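Local coordinates for extracellular solute-binding protein (Bordetella parapertussis, PDB 3PU5) that probably binds a solute, perhaps a polyamine, outside the cytoplasm and delivers it to a membrane transporter, at residues Val113-Pro119 with Met227-Pro233; Phe192-Pro198 with Pro211-Arg216; Trp129-Glu134 with Met162-Tyr167. All blocks are in the same frame, centred on the assembly; numbering follows the deposited sequence.

Contact 1 (Val113-Pro119 with Met227-Pro233)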
loop_
_atom_site.group_PDB
_atom_site.type_symbol
_atom_site.label_atom_id
_atom_site.label_comp_id
_atom_site.label_asym_id
_atom_site.label_seq_id
_atom_site.Cartn_x
_atom_site.Cartn_y
_atom_site.Cartn_z
ATOM N N VAL A 113 4.736 -5.300 -1.302
ATOM C CA VAL A 113 6.162 -5.547 -1.181
ATOM C C VAL A 113 6.445 -7.041 -1.285
ATOM O O VAL A 113 5.918 -7.846 -0.506
ATOM C CB VAL A 113 6.742 -5.000 0.133
ATOM C CG1 VAL A 113 8.253 -5.264 0.190
ATOM C CG2 VAL A 113 6.460 -3.502 0.251
ATOM N N GLY A 114 7.256 -7.401 -2.274
ATOM C CA GLY A 114 7.723 -8.757 -2.426
ATOM C C GLY A 114 9.235 -8.701 -2.500
ATOM O O GLY A 114 9.857 -7.818 -1.901
ATOM N N ILE A 115 9.820 -9.632 -3.244
ATOM C CA ILE A 115 11.271 -9.684 -3.404
ATOM C C ILE A 115 11.645 -9.438 -4.864
ATOM O O ILE A 115 11.257 -10.210 -5.748
ATOM C CB ILE A 115 11.818 -11.040 -2.956
ATOM C CG1 ILE A 115 11.415 -11.306 -1.501
ATOM C CG2 ILE A 115 13.346 -11.099 -3.129
ATOM C CD1 ILE A 115 11.166 -12.776 -1.183
ATOM N N ALA A 116 12.371 -8.349 -5.117
ATOM C CA ALA A 116 12.802 -8.020 -6.472
ATOM C C ALA A 116 14.256 -8.429 -6.691
ATOM O O ALA A 116 15.084 -8.294 -5.790
ATOM C CB ALA A 116 12.606 -6.527 -6.745
ATOM N N TYR A 117 14.575 -8.921 -7.883
ATOM C CA TYR A 117 15.918 -9.443 -8.130
ATOM C C TYR A 117 16.331 -9.402 -9.613
ATOM O O TYR A 117 15.507 -9.170 -10.499
ATOM C CB TYR A 117 16.036 -10.878 -7.589
ATOM C CG TYR A 117 15.326 -11.910 -8.452
ATOM C CD1 TYR A 117 13.959 -12.146 -8.319
ATOM C CD2 TYR A 117 16.024 -12.640 -9.407
ATOM C CE1 TYR A 117 13.303 -13.083 -9.126
ATOM C CE2 TYR A 117 15.385 -13.569 -10.216
ATOM C CZ TYR A 117 14.035 -13.788 -10.071
ATOM O OH TYR A 117 13.427 -14.722 -10.875
ATOM N N ARG A 118 17.620 -9.624 -9.860
ATOM C CA ARG A 118 18.164 -9.742 -11.209
ATOM C C ARG A 118 18.379 -11.211 -11.544
ATOM O O ARG A 118 19.219 -11.870 -10.930
ATOM C CB ARG A 118 19.508 -9.021 -11.296
ATOM C CG ARG A 118 19.421 -7.515 -11.424
ATOM C CD ARG A 118 20.805 -6.930 -11.652
ATOM N NE ARG A 118 21.347 -7.286 -12.963
ATOM C CZ ARG A 118 21.554 -6.416 -13.948
ATOM N NH1 ARG A 118 22.049 -6.828 -15.110
ATOM N NH2 ARG A 118 21.275 -5.130 -13.763
ATOM N N PRO A 119 17.617 -11.742 -12.511
ATOM C CA PRO A 119 17.793 -13.160 -12.855
ATOM C C PRO A 119 19.230 -13.492 -13.269
ATOM O O PRO A 119 19.664 -14.627 -13.092
ATOM C CB PRO A 119 16.842 -13.357 -14.040
ATOM C CG PRO A 119 15.766 -12.296 -13.838
ATOM C CD PRO A 119 16.490 -11.118 -13.232
HETATM N N MSE A 227 14.937 -7.907 -17.372
HETATM C CA MSE A 227 16.207 -7.805 -16.649
HETATM C C MSE A 227 16.004 -7.857 -15.127
HETATM O O MSE A 227 16.900 -8.261 -14.370
HETATM C CB MSE A 227 16.927 -6.518 -17.047
HETATM C CG MSE A 227 18.429 -6.533 -16.867
HETATM SE SE MSE A 227 19.145 -4.706 -17.045
HETATM C CE MSE A 227 18.277 -4.161 -18.672
ATOM N N VAL A 228 14.824 -7.432 -14.682
ATOM C CA VAL A 228 14.463 -7.556 -13.273
ATOM C C VAL A 228 13.145 -8.306 -13.162
ATOM O O VAL A 228 12.328 -8.273 -14.086
ATOM C CB VAL A 228 14.329 -6.186 -12.582
ATOM C CG1 VAL A 228 15.651 -5.453 -12.609
ATOM C CG2 VAL A 228 13.234 -5.363 -13.245
ATOM N N LYS A 229 12.953 -9.002 -12.045
ATOM C CA LYS A 229 11.722 -9.736 -11.822
ATOM C C LYS A 229 11.300 -9.589 -10.369
ATOM O O LYS A 229 12.107 -9.197 -9.512
ATOM C CB LYS A 229 11.883 -11.212 -12.193
ATOM C CG LYS A 229 11.836 -11.475 -13.691
ATOM C CD LYS A 229 11.492 -12.925 -13.979
ATOM C CE LYS A 229 11.270 -13.165 -15.467
ATOM N NZ LYS A 229 12.463 -12.807 -16.283
ATOM N N TRP A 230 10.034 -9.900 -10.106
ATOM C CA TRP A 230 9.442 -9.744 -8.782
ATOM C C TRP A 230 8.949 -11.091 -8.295
ATOM O O TRP A 230 8.366 -11.859 -9.067
ATOM C CB TRP A 230 8.266 -8.771 -8.846
ATOM C CG TRP A 230 7.681 -8.393 -7.509
ATOM C CD1 TRP A 230 8.176 -7.484 -6.626
ATOM C CD2 TRP A 230 6.474 -8.907 -6.923
ATOM N NE1 TRP A 230 7.356 -7.394 -5.524
ATOM C CE2 TRP A 230 6.305 -8.261 -5.682
ATOM C CE3 TRP A 230 5.522 -9.855 -7.327
ATOM C CZ2 TRP A 230 5.219 -8.529 -4.836
ATOM C CZ3 TRP A 230 4.444 -10.121 -6.485
ATOM C CH2 TRP A 230 4.306 -9.458 -5.252
ATOM N N VAL A 231 9.183 -11.370 -7.019
ATOM C CA VAL A 231 8.730 -12.607 -6.400
ATOM C C VAL A 231 7.529 -12.354 -5.507
ATOM O O VAL A 231 7.551 -11.483 -4.646
ATOM C CB VAL A 231 9.831 -13.274 -5.549
ATOM C CG1 VAL A 231 9.303 -14.551 -4.918
ATOM C CG2 VAL A 231 11.060 -13.581 -6.408
ATOM N N ASP A 232 6.480 -13.130 -5.738
ATOM C CA ASP A 232 5.339 -13.212 -4.844
ATOM C C ASP A 232 5.713 -14.256 -3.789
ATOM O O ASP A 232 5.653 -15.453 -4.053
ATOM C CB ASP A 232 4.118 -13.659 -5.653
ATOM C CG ASP A 232 2.828 -13.571 -4.875
ATOM O OD1 ASP A 232 2.861 -13.169 -3.692
ATOM O OD2 ASP A 232 1.769 -13.898 -5.458
ATOM N N PRO A 233 6.146 -13.807 -2.596
ATOM C CA PRO A 233 6.703 -14.755 -1.618
ATOM C C PRO A 233 5.659 -15.751 -1.124
ATOM O O PRO A 233 4.499 -15.379 -0.965
ATOM C CB PRO A 233 7.155 -13.847 -0.462
ATOM C CG PRO A 233 7.206 -12.444 -1.050
ATOM C CD PRO A 233 6.110 -12.433 -2.071
#
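Lys229, Tyr117 and Ile115 lose the most surface where strands 113-117 and 229-231 pair antiparallel. Tyr117 and Lys229 form a hydrogen-bonded pair: Tyr117 N donates to Lys229 O and Lys229 N to Tyr117 O, both at 3.0 Å. The ring of Tyr117 leans across the neighbouring strand, bringing its CE1 within 3.9 Å of Lys229 CB and 3.6 Å of Val231 CG2. The aliphatic part of Lys229 also meets Pro119, CG to CG at 4.0 Å. This strand pair belongs to the mixed alpha/beta core of a periplasmic-binding-protein fold; strand 209-213 also pairs with 111-117, making the latter an interior strand. Ile115 N donates to Val231 O (3.2 Å). In return, Val231 N donates to Ile115 O (2.7 Å). The CB atoms of Ile115 and Val231 are 4.0 Å apart. Ile115 CD1 reaches Pro233 CG (4.0 Å); Ile115 also packs on Trp129 and Phe132 of helix 129-138, and Pro233 on Trp129. Ala116 and Trp230 point to the opposite face, against Thr217 of helix 214-223.

Contact 2 (Phe192-Pro198 with Pro211-Arg216)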
loop_
_atom_site.group_PDB
_atom_site.type_symbol
_atom_site.label_atom_id
_atom_site.label_comp_id
_atom_site.label_asym_id
_atom_site.label_seq_id
_atom_site.Cartn_x
_atom_site.Cartn_y
_atom_site.Cartn_z
ATOM N N PHE A 192 17.760 1.611 1.643
ATOM C CA PHE A 192 17.277 2.597 0.692
ATOM C C PHE A 192 16.187 3.494 1.267
ATOM O O PHE A 192 15.471 3.111 2.188
ATOM C CB PHE A 192 16.834 1.933 -0.620
ATOM C CG PHE A 192 15.618 1.051 -0.488
ATOM C CD1 PHE A 192 14.348 1.590 -0.561
ATOM C CD2 PHE A 192 15.750 -0.325 -0.327
ATOM C CE1 PHE A 192 13.222 0.776 -0.454
ATOM C CE2 PHE A 192 14.640 -1.136 -0.222
ATOM C CZ PHE A 192 13.374 -0.588 -0.284
ATOM N N THR A 193 16.064 4.688 0.699
ATOM C CA THR A 193 15.244 5.728 1.287
ATOM C C THR A 193 14.110 6.204 0.377
ATOM O O THR A 193 13.347 7.079 0.760
ATOM C CB THR A 193 16.101 6.956 1.652
ATOM O OG1 THR A 193 16.737 7.443 0.469
ATOM C CG2 THR A 193 17.159 6.602 2.680
ATOM N N ALA A 194 14.003 5.652 -0.827
ATOM C CA ALA A 194 12.909 6.036 -1.719
ATOM C C ALA A 194 12.268 4.832 -2.418
ATOM O O ALA A 194 12.921 3.809 -2.637
ATOM C CB ALA A 194 13.382 7.053 -2.742
ATOM N N PHE A 195 10.992 4.969 -2.770
ATOM C CA PHE A 195 10.231 3.900 -3.428
ATOM C C PHE A 195 10.843 3.405 -4.743
ATOM O O PHE A 195 10.726 2.230 -5.090
ATOM C CB PHE A 195 8.794 4.359 -3.664
ATOM C CG PHE A 195 7.967 4.407 -2.413
ATOM C CD1 PHE A 195 7.700 3.246 -1.698
ATOM C CD2 PHE A 195 7.457 5.607 -1.947
ATOM C CE1 PHE A 195 6.936 3.287 -0.542
ATOM C CE2 PHE A 195 6.692 5.655 -0.790
ATOM C CZ PHE A 195 6.431 4.495 -0.089
ATOM N N ASN A 196 11.496 4.305 -5.464
ATOM C CA ASN A 196 12.074 3.983 -6.764
ATOM C C ASN A 196 13.437 3.297 -6.637
ATOM O O ASN A 196 13.990 2.816 -7.621
ATOM C CB ASN A 196 12.185 5.264 -7.601
ATOM C CG ASN A 196 12.658 5.009 -9.015
ATOM O OD1 ASN A 196 12.074 4.213 -9.755
ATOM N ND2 ASN A 196 13.719 5.707 -9.409
ATOM N N ASP A 197 13.960 3.230 -5.415
ATOM C CA ASP A 197 15.304 2.704 -5.184
ATOM C C ASP A 197 15.528 1.231 -5.597
ATOM O O ASP A 197 16.531 0.917 -6.231
ATOM C CB ASP A 197 15.749 2.940 -3.727
ATOM C CG ASP A 197 16.126 4.398 -3.447
ATOM O OD1 ASP A 197 16.260 5.171 -4.410
ATOM O OD2 ASP A 197 16.296 4.772 -2.262
ATOM N N PRO A 198 14.619 0.313 -5.218
ATOM C CA PRO A 198 14.886 -1.063 -5.667
ATOM C C PRO A 198 15.094 -1.199 -7.184
ATOM O O PRO A 198 16.017 -1.887 -7.619
ATOM C CB PRO A 198 13.629 -1.822 -5.227
ATOM C CG PRO A 198 13.195 -1.100 -3.977
ATOM C CD PRO A 198 13.504 0.374 -4.254
ATOM N N PRO A 211 13.885 -6.172 -1.059
ATOM C CA PRO A 211 12.439 -5.925 -1.134
ATOM C C PRO A 211 12.091 -4.872 -2.189
ATOM O O PRO A 211 12.818 -3.889 -2.337
ATOM C CB PRO A 211 12.089 -5.426 0.277
ATOM C CG PRO A 211 13.224 -5.956 1.166
ATOM C CD PRO A 211 14.435 -5.856 0.271
ATOM N N GLY A 212 10.997 -5.096 -2.913
ATOM C CA GLY A 212 10.563 -4.187 -3.954
ATOM C C GLY A 212 9.066 -4.302 -4.194
ATOM O O GLY A 212 8.428 -5.284 -3.789
ATOM N N TRP A 213 8.508 -3.302 -4.866
ATOM C CA TRP A 213 7.069 -3.243 -5.091
ATOM C C TRP A 213 6.675 -3.977 -6.359
ATOM O O TRP A 213 7.403 -3.950 -7.355
ATOM C CB TRP A 213 6.587 -1.784 -5.095
ATOM C CG TRP A 213 6.559 -1.260 -3.695
ATOM C CD1 TRP A 213 5.486 -1.229 -2.854
ATOM C CD2 TRP A 213 7.674 -0.769 -2.941
ATOM N NE1 TRP A 213 5.856 -0.730 -1.631
ATOM C CE2 TRP A 213 7.198 -0.438 -1.658
ATOM C CE3 TRP A 213 9.030 -0.561 -3.232
ATOM C CZ2 TRP A 213 8.022 0.081 -0.665
ATOM C CZ3 TRP A 213 9.855 -0.037 -2.238
ATOM C CH2 TRP A 213 9.345 0.275 -0.971
ATOM N N ASP A 214 5.533 -4.653 -6.317
ATOM C CA ASP A 214 5.100 -5.426 -7.480
ATOM C C ASP A 214 4.943 -4.551 -8.723
ATOM O O ASP A 214 5.586 -4.804 -9.737
ATOM C CB ASP A 214 3.843 -6.277 -7.208
ATOM C CG ASP A 214 2.642 -5.458 -6.719
ATOM O OD1 ASP A 214 2.806 -4.376 -6.105
ATOM O OD2 ASP A 214 1.509 -5.922 -6.942
ATOM N N GLY A 215 4.107 -3.518 -8.640
ATOM C CA GLY A 215 3.842 -2.673 -9.793
ATOM C C GLY A 215 5.090 -2.015 -10.359
ATOM O O GLY A 215 5.362 -2.078 -11.561
ATOM N N ARG A 216 5.852 -1.370 -9.482
ATOM C CA ARG A 216 7.081 -0.710 -9.889
ATOM C C ARG A 216 8.029 -1.673 -10.589
ATOM O O ARG A 216 8.631 -1.332 -11.611
ATOM C CB ARG A 216 7.750 -0.074 -8.676
ATOM C CG ARG A 216 7.003 1.153 -8.199
ATOM C CD ARG A 216 7.663 1.791 -7.006
ATOM N NE ARG A 216 7.641 3.241 -7.140
ATOM C CZ ARG A 216 6.873 4.058 -6.437
ATOM N NH1 ARG A 216 6.044 3.575 -5.520
ATOM N NH2 ARG A 216 6.939 5.364 -6.650
#
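Segment 192-198 leaves a strand at Phe192, folds through a type I beta turn from Ala194 to Asp197 (Asp197 N to Ala194 O, 3.0 Å) and enters helix 197-204; segment 211-216 passes straight from strand 209-213 into helix 214-223, with Trp213 at the N-cap position. The contact thus packs one strand-to-helix connection against another within one lobe of the binding-protein fold, beside strand 111-117, where Trp213 touches Val113. The backbones come nearest at Pro198 and Gly212, whose CA atoms are 5.6 Å apart. Asp197 OD2 ties the start of the turn and the residue before it, accepting from Thr193 N (3.0 Å) and Ala194 N (2.8 Å). Phe195 meets the Trp213 indole in a T-shaped, edge-to-face stack: Phe195 CD1 is 3.3 Å from Trp213 CZ2, the six-membered rings' centroids are 4.9 Å apart and the planes stand at 78°. Phe192 CE1 and Pro198 CG each approach Trp213 CZ3, at the indole edge, to 3.9 Å. One face of the Arg216 guanidinium rests on Phe195, Arg216 CZ to Phe195 CB at 3.4 Å. Van der Waals and aromatic contacts therefore hold the segments together, while the hydrogen bonds of Asp197 stay within segment 192-198.

Contact 3 (Trp129-Glu134 with Met162-Tyr167)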
loop_
_atom_site.group_PDB
_atom_site.type_symbol
_atom_site.label_atom_id
_atom_site.label_comp_id
_atom_site.label_asym_id
_atom_site.label_seq_id
_atom_site.Cartn_x
_atom_site.Cartn_y
_atom_site.Cartn_z
ATOM N N TRP A 129 10.233 -15.250 1.630
ATOM C CA TRP A 129 10.972 -14.355 2.516
ATOM C C TRP A 129 12.023 -15.141 3.293
ATOM O O TRP A 129 13.133 -14.656 3.553
ATOM C CB TRP A 129 10.020 -13.715 3.528
ATOM C CG TRP A 129 9.067 -12.699 2.949
ATOM C CD1 TRP A 129 7.703 -12.817 2.815
ATOM C CD2 TRP A 129 9.411 -11.406 2.445
ATOM N NE1 TRP A 129 7.183 -11.666 2.257
ATOM C CE2 TRP A 129 8.214 -10.791 2.014
ATOM C CE3 TRP A 129 10.619 -10.706 2.316
ATOM C CZ2 TRP A 129 8.192 -9.507 1.458
ATOM C CZ3 TRP A 129 10.597 -9.438 1.763
ATOM C CH2 TRP A 129 9.390 -8.849 1.342
ATOM N N LYS A 130 11.644 -16.348 3.703
ATOM C CA LYS A 130 12.533 -17.202 4.476
ATOM C C LYS A 130 13.764 -17.577 3.644
ATOM O O LYS A 130 14.896 -17.530 4.134
ATOM C CB LYS A 130 11.778 -18.454 4.952
ATOM C CG LYS A 130 12.604 -19.408 5.795
ATOM C CD LYS A 130 11.730 -20.532 6.352
ATOM C CE LYS A 130 10.685 -19.989 7.332
ATOM N NZ LYS A 130 9.457 -20.851 7.429
ATOM N N GLU A 131 13.541 -17.945 2.386
ATOM C CA GLU A 131 14.650 -18.282 1.496
ATOM C C GLU A 131 15.540 -17.051 1.285
ATOM O O GLU A 131 16.762 -17.127 1.374
ATOM C CB GLU A 131 14.124 -18.786 0.156
ATOM C CG GLU A 131 15.218 -19.213 -0.788
ATOM C CD GLU A 131 14.699 -19.741 -2.108
ATOM O OE1 GLU A 131 13.473 -19.958 -2.232
ATOM O OE2 GLU A 131 15.526 -19.935 -3.025
ATOM N N PHE A 132 14.913 -15.914 1.003
ATOM C CA PHE A 132 15.627 -14.646 0.883
ATOM C C PHE A 132 16.533 -14.386 2.089
ATOM O O PHE A 132 17.714 -14.063 1.943
ATOM C CB PHE A 132 14.614 -13.504 0.727
ATOM C CG PHE A 132 15.225 -12.133 0.796
ATOM C CD1 PHE A 132 16.293 -11.797 -0.015
ATOM C CD2 PHE A 132 14.719 -11.174 1.667
ATOM C CE1 PHE A 132 16.857 -10.523 0.046
ATOM C CE2 PHE A 132 15.278 -9.900 1.731
ATOM C CZ PHE A 132 16.346 -9.576 0.916
ATOM N N VAL A 133 15.972 -14.518 3.285
ATOM C CA VAL A 133 16.741 -14.303 4.510
ATOM C C VAL A 133 17.894 -15.305 4.669
ATOM O O VAL A 133 19.044 -14.920 4.852
ATOM C CB VAL A 133 15.840 -14.358 5.770
ATOM C CG1 VAL A 133 16.692 -14.302 7.043
ATOM C CG2 VAL A 133 14.823 -13.235 5.746
ATOM N N GLU A 134 17.581 -16.589 4.592
ATOM C CA GLU A 134 18.567 -17.615 4.896
ATOM C C GLU A 134 19.676 -17.651 3.858
ATOM O O GLU A 134 20.828 -17.869 4.200
ATOM C CB GLU A 134 17.908 -18.989 5.025
ATOM C CG GLU A 134 16.893 -19.086 6.150
ATOM C CD GLU A 134 17.465 -18.733 7.518
ATOM O OE1 GLU A 134 18.685 -18.911 7.740
ATOM O OE2 GLU A 134 16.682 -18.278 8.382
HETATM N N MSE A 162 6.779 -8.934 8.924
HETATM C CA MSE A 162 6.752 -10.273 8.345
HETATM C C MSE A 162 7.857 -11.130 8.941
HETATM O O MSE A 162 7.671 -12.336 9.134
HETATM C CB MSE A 162 6.943 -10.243 6.829
HETATM C CG MSE A 162 5.696 -9.932 6.028
HETATM SE SE MSE A 162 4.355 -11.369 5.969
HETATM C CE MSE A 162 5.468 -12.849 6.477
ATOM N N PHE A 163 9.017 -10.518 9.185
ATOM C CA PHE A 163 10.114 -11.244 9.824
ATOM C C PHE A 163 9.709 -11.674 11.241
ATOM O O PHE A 163 10.011 -12.785 11.678
ATOM C CB PHE A 163 11.399 -10.411 9.885
ATOM C CG PHE A 163 12.070 -10.202 8.554
ATOM C CD1 PHE A 163 11.617 -10.843 7.420
ATOM C CD2 PHE A 163 13.185 -9.377 8.459
ATOM C CE1 PHE A 163 12.244 -10.652 6.198
ATOM C CE2 PHE A 163 13.825 -9.170 7.239
ATOM C CZ PHE A 163 13.352 -9.814 6.105
ATOM N N GLY A 164 9.031 -10.786 11.960
ATOM C CA GLY A 164 8.547 -11.123 13.288
ATOM C C GLY A 164 7.596 -12.308 13.256
ATOM O O GLY A 164 7.617 -13.155 14.146
ATOM N N LYS A 165 6.760 -12.378 12.223
ATOM C CA LYS A 165 5.785 -13.462 12.101
ATOM C C LYS A 165 6.442 -14.795 11.715
ATOM O O LYS A 165 6.108 -15.841 12.265
ATOM C CB LYS A 165 4.715 -13.098 11.078
ATOM C CG LYS A 165 3.571 -14.102 10.974
ATOM C CD LYS A 165 2.517 -13.589 9.996
ATOM C CE LYS A 165 1.648 -14.707 9.422
ATOM N NZ LYS A 165 0.791 -14.208 8.295
ATOM N N ILE A 166 7.375 -14.752 10.770
ATOM C CA ILE A 166 8.035 -15.971 10.302
ATOM C C ILE A 166 8.990 -16.550 11.348
ATOM O O ILE A 166 8.999 -17.758 11.592
ATOM C CB ILE A 166 8.800 -15.727 8.988
ATOM C CG1 ILE A 166 7.823 -15.378 7.862
ATOM C CG2 ILE A 166 9.647 -16.949 8.625
ATOM C CD1 ILE A 166 8.488 -14.675 6.667
ATOM N N TYR A 167 9.773 -15.681 11.970
ATOM C CA TYR A 167 10.819 -16.101 12.899
ATOM C C TYR A 167 10.482 -15.910 14.380
ATOM O O TYR A 167 11.236 -16.349 15.250
ATOM C CB TYR A 167 12.122 -15.361 12.583
ATOM C CG TYR A 167 12.769 -15.789 11.284
ATOM C CD1 TYR A 167 13.503 -16.974 11.207
ATOM C CD2 TYR A 167 12.645 -15.016 10.134
ATOM C CE1 TYR A 167 14.097 -17.372 10.018
ATOM C CE2 TYR A 167 13.229 -15.405 8.947
ATOM C CZ TYR A 167 13.956 -16.580 8.895
ATOM O OH TYR A 167 14.540 -16.960 7.715
#
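Two helices crossing almost at right angles (93° between the directions of the short segments) are bridged here by one short polar bond: Tyr167 OH donates to Glu134 OE2 at 2.6 Å. The axes stay 11.2 Å apart, so the backbones never come close; the nearest CA atoms, those of Lys130 and Ile166, are 7.5 Å from each other, and long side chains must fill the gap. Tyr167, at the end of helix 156-167, has the largest area covered (79 Å²). Its hydroxyl reaches over Val133, with OH 3.5 Å from Val133 CG1, to the carboxylate of Glu134, whose other oxygen forms a salt bridge with Arg183. The rest of the interface is mostly apolar. Ile166 sits between Trp129 and Lys130: its CD1 packs on Trp129 CB (3.6 Å), while its CG2 meets Lys130 CE (3.5 Å), the lysine's methylene chain serving as an apolar surface. Phe163 extends its ring toward both Val133, CE1 to CG2 at 3.7 Å, and Trp129, CE1 to CE3 at 4.2 Å. Selenomethionine Met162 adds an oblique Met-aromatic contact, its SE 5.3 Å from the centroid of the five-membered ring of Trp129. The pair joins two helices of one lobe of the solute-binding fold. Helix 174-184 closes the apolar side through Thr180, which touches Val133, Phe163 and Tyr167, and Trp129 plugs the crossing into the sheet of strand 111-117, resting on Val113 and Ile115 of that strand and Val238 of strand 238-246.

All three contacts lie on the same lobe, and contacts 2 and 3 are both nested in the chain segment that contact 1 closes. Contacts 1 and 2, centres about 11 Å apart, share the sheet: Gly212 O probably accepts hydrogen bonds from both Gly114 N and Trp230 NE1, each at 2.9 Å. Contact 3 reaches contact 1 through Trp129, whose CH2 lies 3.4 Å from Gly114 O, although the centres are about 16 Å apart. Contacts 2 and 3, at about 19 Å between centres, meet more thinly, Pro211 CD to Phe132 CZ at 4.2 Å. Strand 111-117 is therefore the common hub. In solute-binding proteins the ligand usually sits in the cleft between two lobes, one of which these contacts help build.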